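Local structure of periplasmic binding protein/LacI transcriptional regulator (Alkaliphilus metalliredigens, 3CTP) at residues Q77-Y91 with I286-I298. The protein binds D-xylulofuranose between its two lobes and probably acts as a DNA-binding transcriptional repressor of the LacI family. Residues are numbered along the deposited sequence; the frame is centred on the assembly and turned at random.
Sequences QMASVIEEYAKNKGY and IEALAYTIIELLI
With CG anti to its carbonyl carbon (chi1 -74°), Tyr85 lays its ring on the helix of Tyr291, whose own CG stands anti to the backbone N and turns the edge of its ring toward the Tyr85 face. The two helices, 77-88 and 286-298, pack side by side in the sheet-and-helix lobe of a periplasmic-binding-protein-like fold, crossing at -45° with axes 8.5 Å apart. Tyr85 is a knob among Glu287, Ala290, Tyr291 and Ile294. Tyr291 CB sits over the Tyr85 face, 4.0 Å from the centroid of the Tyr85 ring, and the two rings form an offset edge-to-face pair, planes at 76°. At the outer side, Tyr85 OH donates to Glu287 OE1 at 2.5 Å, nearly in line with the carboxylate C-O bond. With an alanine here the hole would probably lose its filling side chain and Glu287 its hydroxyl donor. Ala290 is small enough to bring the backbones close, its CB 3.6 Å from Val81 CG1 and 3.7 Å from Ile82 CG1. The bent chain of Met78 puts SD 3.8 Å from Ile286 CG2. Deeper, Ile82 reaches Leu65 of strand 62-67, Leu289 and Ile293 reach Ile152 of strand 151-154, and Ile294 CD1 touches both Ile82 CG2 and Ala86 CB.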
ATOM      1  N   GLN A  77      -0.798   6.877  -0.689  1.00  9.62           N
ATOM      2  CA  GLN A  77      -1.396   7.950  -1.465  1.00  9.05           C
ATOM      3  C   GLN A  77      -0.801   9.289  -1.089  1.00 10.17           C
ATOM      4  O   GLN A  77      -0.529  10.071  -1.920  1.00 10.06           O
ATOM      5  CB  GLN A  77      -2.889   8.014  -1.241  1.00  9.87           C
ATOM      6  CG  GLN A  77      -3.656   6.817  -1.814  1.00 11.08           C
ATOM      7  CD  GLN A  77      -5.122   6.843  -1.485  1.00 12.64           C
ATOM      8  OE1 GLN A  77      -5.569   6.163  -0.612  1.00 14.43           O
ATOM      9  NE2 GLN A  77      -5.855   7.598  -2.223  1.00 11.24           N
ATOM     10  N   MET A  78      -0.605   9.508   0.199  1.00  8.74           N
ATOM     11  CA  MET A  78       0.045  10.751   0.625  1.00 10.02           C
ATOM     12  C   MET A  78       1.433  10.864  -0.005  1.00  9.40           C
ATOM     13  O   MET A  78       1.833  11.946  -0.482  1.00 11.07           O
ATOM     14  CB  MET A  78       0.172  10.805   2.166  1.00 12.51           C
ATOM     15  CG  MET A  78      -1.083  11.293   2.841  1.00 17.59           C
ATOM     16  SD  MET A  78      -1.178  13.126   2.912  1.00 16.06           S
ATOM     17  CE  MET A  78       0.002  13.272   4.250  1.00  8.64           C
ATOM     18  N   ALA A  79       2.198   9.777  -0.009  1.00  9.22           N
ATOM     19  CA  ALA A  79       3.552   9.836  -0.579  1.00  8.63           C
ATOM     20  C   ALA A  79       3.485  10.151  -2.073  1.00  9.38           C
ATOM     21  O   ALA A  79       4.336  10.897  -2.592  1.00 10.50           O
ATOM     22  CB  ALA A  79       4.263   8.508  -0.357  1.00  9.64           C
ATOM     23  N   SER A  80       2.505   9.574  -2.774  1.00  9.09           N
ATOM     24  CA  SER A  80       2.391   9.869  -4.214  1.00 10.04           C
ATOM     25  C   SER A  80       2.114  11.348  -4.458  1.00 10.80           C
ATOM     26  O   SER A  80       2.661  11.946  -5.386  1.00 12.23           O
ATOM     27  CB  SER A  80       1.270   9.039  -4.852  1.00 11.47           C
ATOM     28  OG  SER A  80       1.607   7.638  -4.834  1.00 15.26           O
ATOM     29  N   VAL A  81       1.229  11.934  -3.658  1.00  9.51           N
ATOM     30  CA  VAL A  81       0.833  13.323  -3.904  1.00  8.84           C
ATOM     31  C   VAL A  81       1.912  14.290  -3.408  1.00  9.76           C
ATOM     32  O   VAL A  81       2.204  15.296  -4.043  1.00 10.35           O
ATOM     33  CB  VAL A  81      -0.547  13.616  -3.305  1.00 10.26           C
ATOM     34  CG1 VAL A  81      -0.939  15.058  -3.573  1.00 12.96           C
ATOM     35  CG2 VAL A  81      -1.590  12.645  -3.899  1.00 12.45           C
ATOM     36  N   ILE A  82       2.541  13.996  -2.260  1.00  8.56           N
ATOM     37  CA  ILE A  82       3.677  14.815  -1.849  1.00  8.58           C
ATOM     38  C   ILE A  82       4.749  14.817  -2.947  1.00  9.46           C
ATOM     39  O   ILE A  82       5.356  15.846  -3.229  1.00 10.84           O
ATOM     40  CB  ILE A  82       4.262  14.293  -0.536  1.00  8.77           C
ATOM     41  CG1 ILE A  82       3.258  14.545   0.604  1.00 10.11           C
ATOM     42  CG2 ILE A  82       5.555  15.004  -0.216  1.00  9.61           C
ATOM     43  CD1 ILE A  82       3.638  13.923   1.956  1.00 10.29           C
ATOM     44  N   GLU A  83       4.986  13.658  -3.573  1.00  8.76           N
ATOM     45  CA  GLU A  83       6.001  13.612  -4.626  1.00  9.53           C
ATOM     46  C   GLU A  83       5.645  14.570  -5.765  1.00 10.44           C
ATOM     47  O   GLU A  83       6.514  15.269  -6.296  1.00 11.29           O
ATOM     48  CB  GLU A  83       6.214  12.186  -5.150  1.00 13.41           C
ATOM     49  CG  GLU A  83       7.233  12.170  -6.302  1.00 18.60           C
ATOM     50  CD  GLU A  83       8.276  11.085  -6.185  1.00 23.71           C
ATOM     51  OE1 GLU A  83       8.296  10.346  -5.172  1.00 21.91           O
ATOM     52  OE2 GLU A  83       9.112  10.999  -7.114  1.00 25.93           O
ATOM     53  N   GLU A  84       4.372  14.638  -6.114  1.00 10.04           N
ATOM     54  CA  GLU A  84       3.929  15.557  -7.184  1.00 10.69           C
ATOM     55  C   GLU A  84       4.199  17.006  -6.823  1.00 10.47           C
ATOM     56  O   GLU A  84       4.721  17.791  -7.645  1.00 11.82           O
ATOM     57  CB  GLU A  84       2.428  15.396  -7.441  1.00 13.71           C
ATOM     58  CG  GLU A  84       2.048  14.057  -8.044  1.00 17.04           C
ATOM     59  CD  GLU A  84       2.350  13.947  -9.547  1.00 23.66           C
ATOM     60  OE1 GLU A  84       2.824  14.928 -10.184  1.00 23.05           O
ATOM     61  OE2 GLU A  84       2.065  12.862 -10.090  1.00 27.99           O
ATOM     62  N   TYR A  85       3.787  17.398  -5.616  1.00  9.10           N
ATOM     63  CA  TYR A  85       4.024  18.765  -5.198  1.00  8.42           C
ATOM     64  C   TYR A  85       5.502  19.086  -5.049  1.00  9.07           C
ATOM     65  O   TYR A  85       5.925  20.218  -5.340  1.00 10.69           O
ATOM     66  CB  TYR A  85       3.231  19.124  -3.938  1.00 10.21           C
ATOM     67  CG  TYR A  85       1.759  19.314  -4.210  1.00 10.71           C
ATOM     68  CD1 TYR A  85       0.857  18.322  -3.936  1.00 16.27           C
ATOM     69  CD2 TYR A  85       1.281  20.503  -4.776  1.00 17.00           C
ATOM     70  CE1 TYR A  85      -0.503  18.485  -4.187  1.00 16.21           C
ATOM     71  CE2 TYR A  85      -0.096  20.672  -5.033  1.00 16.87           C
ATOM     72  CZ  TYR A  85      -0.967  19.648  -4.742  1.00 19.91           C
ATOM     73  OH  TYR A  85      -2.327  19.771  -4.982  1.00 20.66           O
ATOM     74  N   ALA A  86       6.299  18.120  -4.589  1.00  7.86           N
ATOM     75  CA  ALA A  86       7.751  18.330  -4.493  1.00  8.27           C
ATOM     76  C   ALA A  86       8.343  18.545  -5.879  1.00 10.22           C
ATOM     77  O   ALA A  86       9.167  19.428  -6.084  1.00  9.83           O
ATOM     78  CB  ALA A  86       8.402  17.093  -3.857  1.00  9.46           C
ATOM     79  N   LYS A  87       7.905  17.731  -6.833  1.00  9.86           N
ATOM     80  CA  LYS A  87       8.381  17.868  -8.207  1.00  9.90           C
ATOM     81  C   LYS A  87       8.070  19.267  -8.764  1.00 11.15           C
ATOM     82  O   LYS A  87       8.913  19.856  -9.467  1.00 11.95           O
ATOM     83  CB  LYS A  87       7.765  16.772  -9.072  1.00 11.59           C
ATOM     84  CG  LYS A  87       8.179  16.876 -10.543  1.00 14.00           C
ATOM     85  CD  LYS A  87       7.787  15.605 -11.305  1.00 15.28           C
ATOM     86  CE  LYS A  87       6.294  15.575 -11.535  1.00 18.63           C
ATOM     87  NZ  LYS A  87       5.866  14.277 -12.159  1.00 21.22           N
ATOM     88  N   ASN A  88       6.887  19.798  -8.478  1.00 11.89           N
ATOM     89  CA  ASN A  88       6.559  21.157  -8.940  1.00 12.85           C
ATOM     90  C   ASN A  88       7.581  22.189  -8.453  1.00 13.78           C
ATOM     91  O   ASN A  88       7.799  23.222  -9.111  1.00 15.68           O
ATOM     92  CB  ASN A  88       5.181  21.579  -8.435  1.00 14.44           C
ATOM     93  CG  ASN A  88       4.063  20.759  -9.028  1.00 19.83           C
ATOM     94  OD1 ASN A  88       4.289  19.913  -9.888  1.00 26.33           O
ATOM     95  ND2 ASN A  88       2.842  21.008  -8.570  1.00 25.08           N
ATOM     96  N   LYS A  89       8.173  21.942  -7.282  1.00 11.50           N
ATOM     97  CA  LYS A  89       9.132  22.870  -6.684  1.00 12.59           C
ATOM     98  C   LYS A  89      10.563  22.535  -7.055  1.00 12.93           C
ATOM     99  O   LYS A  89      11.489  23.234  -6.603  1.00 15.18           O
ATOM    100  CB  LYS A  89       9.019  22.844  -5.143  1.00 15.14           C
ATOM    101  CG  LYS A  89       7.680  23.332  -4.597  1.00 20.32           C
ATOM    102  CD  LYS A  89       7.641  24.866  -4.579  1.00 23.43           C
ATOM    103  CE  LYS A  89       6.256  25.407  -4.239  1.00 29.48           C
ATOM    104  NZ  LYS A  89       5.651  24.790  -3.026  1.00 36.80           N
ATOM    105  N   GLY A  90      10.753  21.453  -7.825  1.00 10.47           N
ATOM    106  CA  GLY A  90      12.072  21.030  -8.270  1.00 11.30           C
ATOM    107  C   GLY A  90      12.800  20.003  -7.410  1.00 12.75           C
ATOM    108  O   GLY A  90      14.018  19.857  -7.555  1.00 13.12           O
ATOM    109  N   TYR A  91      12.063  19.251  -6.580  1.00  9.75           N
ATOM    110  CA  TYR A  91      12.681  18.268  -5.677  1.00  9.77           C
ATOM    111  C   TYR A  91      12.223  16.846  -5.985  1.00 11.26           C
ATOM    112  O   TYR A  91      11.072  16.623  -6.396  1.00 12.93           O
ATOM    113  CB  TYR A  91      12.303  18.572  -4.218  1.00  9.70           C
ATOM    114  CG  TYR A  91      12.931  19.841  -3.713  1.00 10.22           C
ATOM    115  CD1 TYR A  91      14.125  19.807  -3.012  1.00 11.57           C
ATOM    116  CD2 TYR A  91      12.345  21.080  -3.976  1.00 12.68           C
ATOM    117  CE1 TYR A  91      14.706  20.970  -2.543  1.00 13.50           C
ATOM    118  CE2 TYR A  91      12.928  22.240  -3.542  1.00 12.73           C
ATOM    119  CZ  TYR A  91      14.110  22.194  -2.834  1.00 13.33           C
ATOM    120  OH  TYR A  91      14.674  23.388  -2.402  1.00 17.49           O
ATOM    121  N   ILE A 286      -5.975  14.918   1.194  1.00  9.52           N
ATOM    122  CA  ILE A 286      -4.588  14.605   0.869  1.00 10.19           C
ATOM    123  C   ILE A 286      -3.945  15.685  -0.005  1.00 10.22           C
ATOM    124  O   ILE A 286      -2.782  16.058   0.203  1.00  9.78           O
ATOM    125  CB  ILE A 286      -4.502  13.212   0.185  1.00 10.88           C
ATOM    126  CG1 ILE A 286      -4.834  12.137   1.240  1.00 14.50           C
ATOM    127  CG2 ILE A 286      -3.124  12.980  -0.382  1.00 15.60           C
ATOM    128  CD1 ILE A 286      -4.798  10.672   0.710  1.00 16.93           C
ATOM    129  N   GLU A 287      -4.674  16.187  -1.005  1.00 10.97           N
ATOM    130  CA  GLU A 287      -4.064  17.209  -1.866  1.00 12.47           C
ATOM    131  C   GLU A 287      -3.697  18.460  -1.063  1.00 12.06           C
ATOM    132  O   GLU A 287      -2.594  19.034  -1.237  1.00 12.40           O
ATOM    133  CB  GLU A 287      -4.975  17.598  -3.045  1.00 13.75           C
ATOM    134  CG  GLU A 287      -5.131  16.479  -4.066  1.00 26.11           C
ATOM    135  CD  GLU A 287      -3.986  16.412  -5.050  1.00 25.79           C
ATOM    136  OE1 GLU A 287      -3.321  17.450  -5.277  1.00 36.48           O
ATOM    137  OE2 GLU A 287      -3.764  15.321  -5.620  1.00 37.29           O
ATOM    138  N   ALA A 288      -4.617  18.938  -0.222  1.00 10.24           N
ATOM    139  CA  ALA A 288      -4.307  20.122   0.593  1.00  9.76           C
ATOM    140  C   ALA A 288      -3.180  19.844   1.594  1.00  9.76           C
ATOM    141  O   ALA A 288      -2.328  20.714   1.846  1.00 10.46           O
ATOM    142  CB  ALA A 288      -5.554  20.616   1.340  1.00 10.46           C
ATOM    143  N   LEU A 289      -3.182  18.660   2.204  1.00  9.58           N
ATOM    144  CA  LEU A 289      -2.112  18.328   3.156  1.00  9.51           C
ATOM    145  C   LEU A 289      -0.764  18.325   2.450  1.00  9.97           C
ATOM    146  O   LEU A 289       0.210  18.890   2.951  1.00 10.32           O
ATOM    147  CB  LEU A 289      -2.342  16.941   3.757  1.00  9.06           C
ATOM    148  CG  LEU A 289      -3.518  16.865   4.727  1.00  9.64           C
ATOM    149  CD1 LEU A 289      -3.897  15.391   4.941  1.00 10.69           C
ATOM    150  CD2 LEU A 289      -3.154  17.528   6.076  1.00 10.89           C
ATOM    151  N   ALA A 290      -0.703  17.665   1.286  1.00 10.06           N
ATOM    152  CA  ALA A 290       0.567  17.542   0.570  1.00  9.68           C
ATOM    153  C   ALA A 290       1.050  18.894   0.088  1.00  8.90           C
ATOM    154  O   ALA A 290       2.232  19.227   0.189  1.00  9.65           O
ATOM    155  CB  ALA A 290       0.383  16.569  -0.627  1.00  9.29           C
ATOM    156  N   TYR A 291       0.139  19.681  -0.483  1.00 10.32           N
ATOM    157  CA  TYR A 291       0.476  21.024  -0.911  1.00  9.63           C
ATOM    158  C   TYR A 291       1.078  21.825   0.237  1.00 10.32           C
ATOM    159  O   TYR A 291       2.128  22.486   0.091  1.00 10.53           O
ATOM    160  CB  TYR A 291      -0.782  21.744  -1.448  1.00 10.49           C
ATOM    161  CG  TYR A 291      -0.588  23.232  -1.668  1.00 14.78           C
ATOM    162  CD1 TYR A 291      -0.022  23.701  -2.828  1.00 18.56           C
ATOM    163  CD2 TYR A 291      -0.968  24.151  -0.699  1.00 16.64           C
ATOM    164  CE1 TYR A 291       0.181  25.067  -3.027  1.00 18.52           C
ATOM    165  CE2 TYR A 291      -0.788  25.526  -0.898  1.00 23.37           C
ATOM    166  CZ  TYR A 291      -0.215  25.960  -2.067  1.00 21.67           C
ATOM    167  OH  TYR A 291      -0.037  27.314  -2.281  1.00 26.75           O
ATOM    168  N   THR A 292       0.417  21.766   1.383  1.00  8.88           N
ATOM    169  CA  THR A 292       0.798  22.579   2.535  1.00  9.68           C
ATOM    170  C   THR A 292       2.155  22.145   3.083  1.00  9.03           C
ATOM    171  O   THR A 292       3.000  22.961   3.392  1.00  9.57           O
ATOM    172  CB  THR A 292      -0.308  22.491   3.595  1.00 10.33           C
ATOM    173  OG1 THR A 292      -1.494  23.060   3.019  1.00 11.32           O
ATOM    174  CG2 THR A 292       0.064  23.263   4.881  1.00 10.12           C
ATOM    175  N   ILE A 293       2.350  20.828   3.198  1.00  7.70           N
ATOM    176  CA  ILE A 293       3.597  20.313   3.734  1.00  8.26           C
ATOM    177  C   ILE A 293       4.755  20.797   2.861  1.00  9.30           C
ATOM    178  O   ILE A 293       5.787  21.275   3.366  1.00 10.45           O
ATOM    179  CB  ILE A 293       3.540  18.773   3.735  1.00  9.47           C
ATOM    180  CG1 ILE A 293       2.576  18.265   4.818  1.00  9.75           C
ATOM    181  CG2 ILE A 293       4.924  18.161   3.846  1.00 12.01           C
ATOM    182  CD1 ILE A 293       2.232  16.757   4.710  1.00 10.69           C
ATOM    183  N   ILE A 294       4.593  20.683   1.537  1.00  8.43           N
ATOM    184  CA  ILE A 294       5.679  21.085   0.649  1.00  9.01           C
ATOM    185  C   ILE A 294       5.863  22.614   0.642  1.00  9.51           C
ATOM    186  O   ILE A 294       6.986  23.120   0.680  1.00 10.44           O
ATOM    187  CB  ILE A 294       5.424  20.540  -0.750  1.00  8.77           C
ATOM    188  CG1 ILE A 294       5.638  19.028  -0.735  1.00  8.56           C
ATOM    189  CG2 ILE A 294       6.334  21.235  -1.772  1.00 10.14           C
ATOM    190  CD1 ILE A 294       7.067  18.594  -0.414  1.00 10.33           C
ATOM    191  N   GLU A 295       4.769  23.365   0.602  1.00  9.10           N
ATOM    192  CA  GLU A 295       4.880  24.820   0.628  1.00 10.89           C
ATOM    193  C   GLU A 295       5.654  25.273   1.839  1.00  9.91           C
ATOM    194  O   GLU A 295       6.534  26.123   1.729  1.00 11.01           O
ATOM    195  CB  GLU A 295       3.501  25.475   0.686  1.00 13.26           C
ATOM    196  CG  GLU A 295       2.775  25.574  -0.643  1.00 24.51           C
ATOM    197  CD  GLU A 295       3.542  26.341  -1.702  1.00 17.40           C
ATOM    198  OE1 GLU A 295       3.880  27.539  -1.491  1.00 26.76           O
ATOM    199  OE2 GLU A 295       3.788  25.744  -2.747  1.00 21.42           O
ATOM    200  N   LEU A 296       5.334  24.714   3.001  1.00  8.19           N
ATOM    201  CA  LEU A 296       5.967  25.172   4.244  1.00  8.78           C
ATOM    202  C   LEU A 296       7.415  24.685   4.317  1.00  9.57           C
ATOM    203  O   LEU A 296       8.313  25.428   4.737  1.00 10.03           O
ATOM    204  CB  LEU A 296       5.180  24.680   5.454  1.00  9.59           C
ATOM    205  CG  LEU A 296       3.777  25.258   5.546  1.00  9.16           C
ATOM    206  CD1 LEU A 296       2.982  24.586   6.668  1.00  9.42           C
ATOM    207  CD2 LEU A 296       3.861  26.790   5.802  1.00 12.40           C
ATOM    208  N   LEU A 297       7.666  23.438   3.928  1.00  8.77           N
ATOM    209  CA  LEU A 297       9.056  22.971   3.966  1.00  9.18           C
ATOM    210  C   LEU A 297       9.936  23.842   3.065  1.00 10.04           C
ATOM    211  O   LEU A 297      11.070  24.199   3.428  1.00 10.82           O
ATOM    212  CB  LEU A 297       9.135  21.477   3.548  1.00  9.26           C
ATOM    213  CG  LEU A 297      10.538  20.870   3.629  1.00 11.96           C
ATOM    214  CD1 LEU A 297      11.049  20.903   5.060  1.00 12.36           C
ATOM    215  CD2 LEU A 297      10.503  19.428   3.076  1.00 10.38           C
ATOM    216  N   ILE A 298       9.425  24.218   1.899  1.00  9.27           N
ATOM    217  CA  ILE A 298      10.221  25.044   0.994  1.00 12.22           C
ATOM    218  C   ILE A 298      10.480  26.440   1.603  1.00 12.72           C
ATOM    219  O   ILE A 298      11.555  27.025   1.429  1.00 12.79           O
ATOM    220  CB  ILE A 298       9.535  25.179  -0.364  1.00 14.54           C
ATOM    221  CG1 ILE A 298       9.609  23.881  -1.162  1.00 22.38           C
ATOM    222  CG2 ILE A 298      10.115  26.366  -1.157  1.00 16.94           C
ATOM    223  CD1 ILE A 298      10.974  23.352  -1.305  1.00 26.48           C
TER